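Local coordinates for phage-related protein (Bordetella bronchiseptica RB50, PDB 3BJQ) that is probably a phage major capsid protein, of the kind whose copies assemble into the shell of a virus head, at residues 43-55 and 293-305. Numbering follows the deposited sequence.
Sequences YGGKILTFGKEAF and DDNTPALSGMLAG
Phe50 and Ser300 make the one direct backbone hydrogen bond between 43-55 and 293-305: Phe50 N reaches Ser300 O at 2.8 Å, with an almost straight N-H (176°) that comes in above the carbonyl plane. The same oxygen also accepts a CA-H contact from Thr49. Phe50 also uses its carbonyl: a water donates to Phe50 O (2.7 Å) and accepts from Leu303 N, bridging the two backbones. At the far end a second polar link forms, where Tyr43 OH donates to Asp294 OD2 at 2.6 Å, on the anti lone pair of that oxygen. The carboxylate lies at the edge of the phenol ring, the two planes 67° apart, and its other oxygen, OD1, is held by Ser85 N, which fixes its rotation.

Apolar contacts lie between the two direct links and beyond Phe50. With CG1 beside its backbone N (chi1 -62°), Ile47 extends CD1 to Ala298 CB, 3.8 Å away, while CG2 rests near Leu299 O. Ser300 CB packs obliquely against the Phe50 ring, 3.6 Å from CE2, and Ser300 OG bonds to Ser262 O. Beyond the bend, Leu303 CD1 lies against Lys52 N and CB, and Phe55 CZ meets Ala304 CB at 3.7 Å; the edge of that ring points to Gly301 CA.

The contact thus joins two sheets: strand 44-49 pairs antiparallel with 75-81, whereas 286-299 pairs antiparallel with 264-269, whose Tyr267 touches Ile47 and bonds to Leu48 N, and helix 105-131 packs on Pro297.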
# COMPACT_ATOMS: atom_id res chain seq x y z
N TYR E 43 -29.81 18.42 -22.49
CA TYR E 43 -31.16 18.31 -21.92
C TYR E 43 -32.25 18.31 -22.99
O TYR E 43 -33.35 17.79 -22.77
CB TYR E 43 -31.44 19.44 -20.93
CG TYR E 43 -30.92 19.15 -19.56
CD1 TYR E 43 -29.60 19.38 -19.24
CD2 TYR E 43 -31.75 18.63 -18.59
CE1 TYR E 43 -29.10 19.09 -17.96
CE2 TYR E 43 -31.27 18.34 -17.32
CZ TYR E 43 -29.95 18.58 -17.02
OH TYR E 43 -29.48 18.28 -15.79
N GLY E 44 -31.95 18.89 -24.14
CA GLY E 44 -32.85 18.89 -25.28
C GLY E 44 -32.08 18.46 -26.52
O GLY E 44 -30.89 18.75 -26.66
N GLY E 45 -32.74 17.75 -27.43
CA GLY E 45 -32.06 17.30 -28.63
C GLY E 45 -32.95 16.44 -29.48
O GLY E 45 -34.17 16.49 -29.36
N LYS E 46 -32.33 15.64 -30.33
CA LYS E 46 -33.04 14.71 -31.19
C LYS E 46 -32.63 13.30 -30.82
O LYS E 46 -31.46 13.06 -30.55
CB LYS E 46 -32.72 14.97 -32.65
CG LYS E 46 -33.63 15.99 -33.34
CD LYS E 46 -33.21 17.39 -33.14
CE LYS E 46 -34.13 18.33 -33.90
NZ LYS E 46 -35.55 18.18 -33.45
N ILE E 47 -33.60 12.39 -30.82
CA ILE E 47 -33.34 10.99 -30.53
C ILE E 47 -32.61 10.40 -31.72
O ILE E 47 -33.09 10.51 -32.85
CB ILE E 47 -34.68 10.19 -30.31
CG1 ILE E 47 -35.47 10.74 -29.12
CG2 ILE E 47 -34.40 8.69 -30.14
CD1 ILE E 47 -36.87 10.19 -28.99
N LEU E 48 -31.47 9.77 -31.47
CA LEU E 48 -30.76 9.08 -32.55
C LEU E 48 -31.60 7.86 -32.84
O LEU E 48 -31.78 6.99 -31.97
CB LEU E 48 -29.33 8.74 -32.16
CG LEU E 48 -28.45 8.31 -33.33
CD1 LEU E 48 -28.26 9.45 -34.36
CD2 LEU E 48 -27.11 7.86 -32.81
N THR E 49 -32.13 7.80 -34.06
CA THR E 49 -33.16 6.83 -34.44
C THR E 49 -32.62 5.79 -35.41
O THR E 49 -31.83 6.09 -36.30
CB THR E 49 -34.38 7.59 -35.03
OG1 THR E 49 -34.83 8.54 -34.06
CG2 THR E 49 -35.54 6.65 -35.39
N PHE E 50 -33.06 4.56 -35.23
CA PHE E 50 -32.62 3.45 -36.03
C PHE E 50 -33.78 2.83 -36.78
O PHE E 50 -34.63 2.16 -36.20
CB PHE E 50 -31.93 2.42 -35.13
CG PHE E 50 -30.97 3.05 -34.15
CD1 PHE E 50 -29.80 3.63 -34.60
CD2 PHE E 50 -31.30 3.15 -32.82
CE1 PHE E 50 -28.93 4.22 -33.72
CE2 PHE E 50 -30.45 3.73 -31.93
CZ PHE E 50 -29.24 4.26 -32.37
N GLY E 51 -33.80 3.08 -38.08
CA GLY E 51 -34.77 2.50 -38.97
C GLY E 51 -34.17 1.27 -39.63
O GLY E 51 -33.15 0.75 -39.18
N LYS E 52 -34.80 0.83 -40.72
CA LYS E 52 -34.38 -0.40 -41.39
C LYS E 52 -32.95 -0.30 -41.88
O LYS E 52 -32.17 -1.23 -41.72
CB LYS E 52 -35.32 -0.73 -42.56
CG LYS E 52 -35.26 -2.19 -43.00
CD LYS E 52 -36.35 -2.53 -44.01
CE LYS E 52 -36.49 -4.04 -44.20
NZ LYS E 52 -37.70 -4.40 -45.04
N GLU E 53 -32.59 0.84 -42.48
CA GLU E 53 -31.24 1.05 -42.99
C GLU E 53 -30.17 0.96 -41.90
O GLU E 53 -29.12 0.38 -42.11
CB GLU E 53 -31.14 2.41 -43.65
CG GLU E 53 -29.74 2.73 -44.19
CD GLU E 53 -29.44 4.23 -44.29
OE1 GLU E 53 -29.93 5.01 -43.44
OE2 GLU E 53 -28.67 4.62 -45.21
N ALA E 54 -30.45 1.56 -40.75
CA ALA E 54 -29.52 1.54 -39.60
C ALA E 54 -29.19 0.13 -39.15
O ALA E 54 -28.02 -0.21 -38.95
CB ALA E 54 -30.12 2.32 -38.42
N PHE E 55 -30.22 -0.70 -38.99
CA PHE E 55 -29.99 -2.09 -38.58
C PHE E 55 -29.31 -2.88 -39.68
O PHE E 55 -28.50 -3.74 -39.39
CB PHE E 55 -31.26 -2.79 -38.11
CG PHE E 55 -31.70 -2.39 -36.73
CD1 PHE E 55 -31.10 -2.96 -35.62
CD2 PHE E 55 -32.71 -1.48 -36.53
CE1 PHE E 55 -31.51 -2.62 -34.33
CE2 PHE E 55 -33.12 -1.13 -35.25
CZ PHE E 55 -32.51 -1.71 -34.15
N ASP E 293 -31.14 13.07 -10.89
CA ASP E 293 -31.03 11.92 -11.80
C ASP E 293 -31.89 12.19 -13.03
O ASP E 293 -32.93 11.55 -13.24
CB ASP E 293 -31.43 10.62 -11.12
CG ASP E 293 -30.92 9.42 -11.86
OD1 ASP E 293 -30.44 9.65 -13.00
OD2 ASP E 293 -30.99 8.27 -11.34
N ASP E 294 -31.44 13.15 -13.84
CA ASP E 294 -32.21 13.70 -14.94
C ASP E 294 -32.09 12.77 -16.14
O ASP E 294 -30.99 12.50 -16.63
CB ASP E 294 -31.70 15.11 -15.32
CG ASP E 294 -32.00 16.16 -14.24
OD1 ASP E 294 -33.00 16.02 -13.51
OD2 ASP E 294 -31.25 17.16 -14.17
N ASN E 295 -33.22 12.27 -16.59
CA ASN E 295 -33.26 11.25 -17.61
C ASN E 295 -34.59 11.26 -18.36
O ASN E 295 -35.56 11.87 -17.91
CB ASN E 295 -33.05 9.86 -16.98
CG ASN E 295 -34.28 9.37 -16.21
OD1 ASN E 295 -35.10 8.62 -16.75
ND2 ASN E 295 -34.41 9.78 -14.94
N THR E 296 -34.61 10.62 -19.51
CA THR E 296 -35.85 10.37 -20.23
C THR E 296 -35.68 9.11 -21.07
O THR E 296 -34.70 8.99 -21.78
CB THR E 296 -36.27 11.59 -21.11
OG1 THR E 296 -37.67 11.52 -21.37
CG2 THR E 296 -35.50 11.64 -22.43
N PRO E 297 -36.59 8.12 -20.92
CA PRO E 297 -36.67 7.01 -21.87
C PRO E 297 -37.01 7.48 -23.28
O PRO E 297 -37.82 8.38 -23.44
CB PRO E 297 -37.83 6.16 -21.31
CG PRO E 297 -37.88 6.51 -19.86
CD PRO E 297 -37.53 7.95 -19.79
N ALA E 298 -36.42 6.84 -24.28
CA ALA E 298 -36.62 7.21 -25.68
C ALA E 298 -36.70 5.92 -26.51
O ALA E 298 -35.90 5.02 -26.31
CB ALA E 298 -35.49 8.08 -26.14
N LEU E 299 -37.68 5.83 -27.39
CA LEU E 299 -37.79 4.72 -28.31
C LEU E 299 -36.93 5.14 -29.51
O LEU E 299 -37.20 6.13 -30.14
CB LEU E 299 -39.26 4.47 -28.70
CG LEU E 299 -39.60 3.04 -29.15
CD1 LEU E 299 -41.11 2.79 -29.16
CD2 LEU E 299 -39.00 2.75 -30.48
N SER E 300 -35.86 4.41 -29.77
CA SER E 300 -34.97 4.73 -30.88
C SER E 300 -35.16 3.79 -32.06
O SER E 300 -34.99 4.21 -33.17
CB SER E 300 -33.49 4.73 -30.39
OG SER E 300 -33.17 3.58 -29.61
N GLY E 301 -35.54 2.53 -31.81
CA GLY E 301 -35.64 1.51 -32.85
C GLY E 301 -36.92 0.69 -32.82
O GLY E 301 -36.94 -0.43 -32.32
N MSE E 302 -37.98 1.25 -33.39
CA MSE E 302 -39.30 0.61 -33.42
C MSE E 302 -39.27 -0.79 -34.04
O MSE E 302 -39.91 -1.70 -33.54
CB MSE E 302 -40.31 1.49 -34.16
CG MSE E 302 -41.72 0.87 -34.28
SE MSE E 302 -41.91 -0.22 -35.86
CE MSE E 302 -41.72 1.30 -37.15
N LEU E 303 -38.51 -0.96 -35.11
CA LEU E 303 -38.48 -2.25 -35.76
C LEU E 303 -37.85 -3.34 -34.90
O LEU E 303 -37.94 -4.51 -35.24
CB LEU E 303 -37.71 -2.18 -37.09
CG LEU E 303 -38.36 -1.44 -38.24
CD1 LEU E 303 -37.33 -1.38 -39.41
CD2 LEU E 303 -39.65 -2.11 -38.68
N ALA E 304 -37.18 -2.95 -33.82
CA ALA E 304 -36.62 -3.91 -32.89
C ALA E 304 -37.61 -4.25 -31.76
O ALA E 304 -37.25 -4.98 -30.85
CB ALA E 304 -35.29 -3.42 -32.31
N GLY E 305 -38.84 -3.74 -31.86
CA GLY E 305 -39.89 -3.97 -30.88
C GLY E 305 -41.18 -4.50 -31.49
O GLY E 305 -41.44 -4.37 -32.70
O HOH W 1 -37.12 1.12 -36.44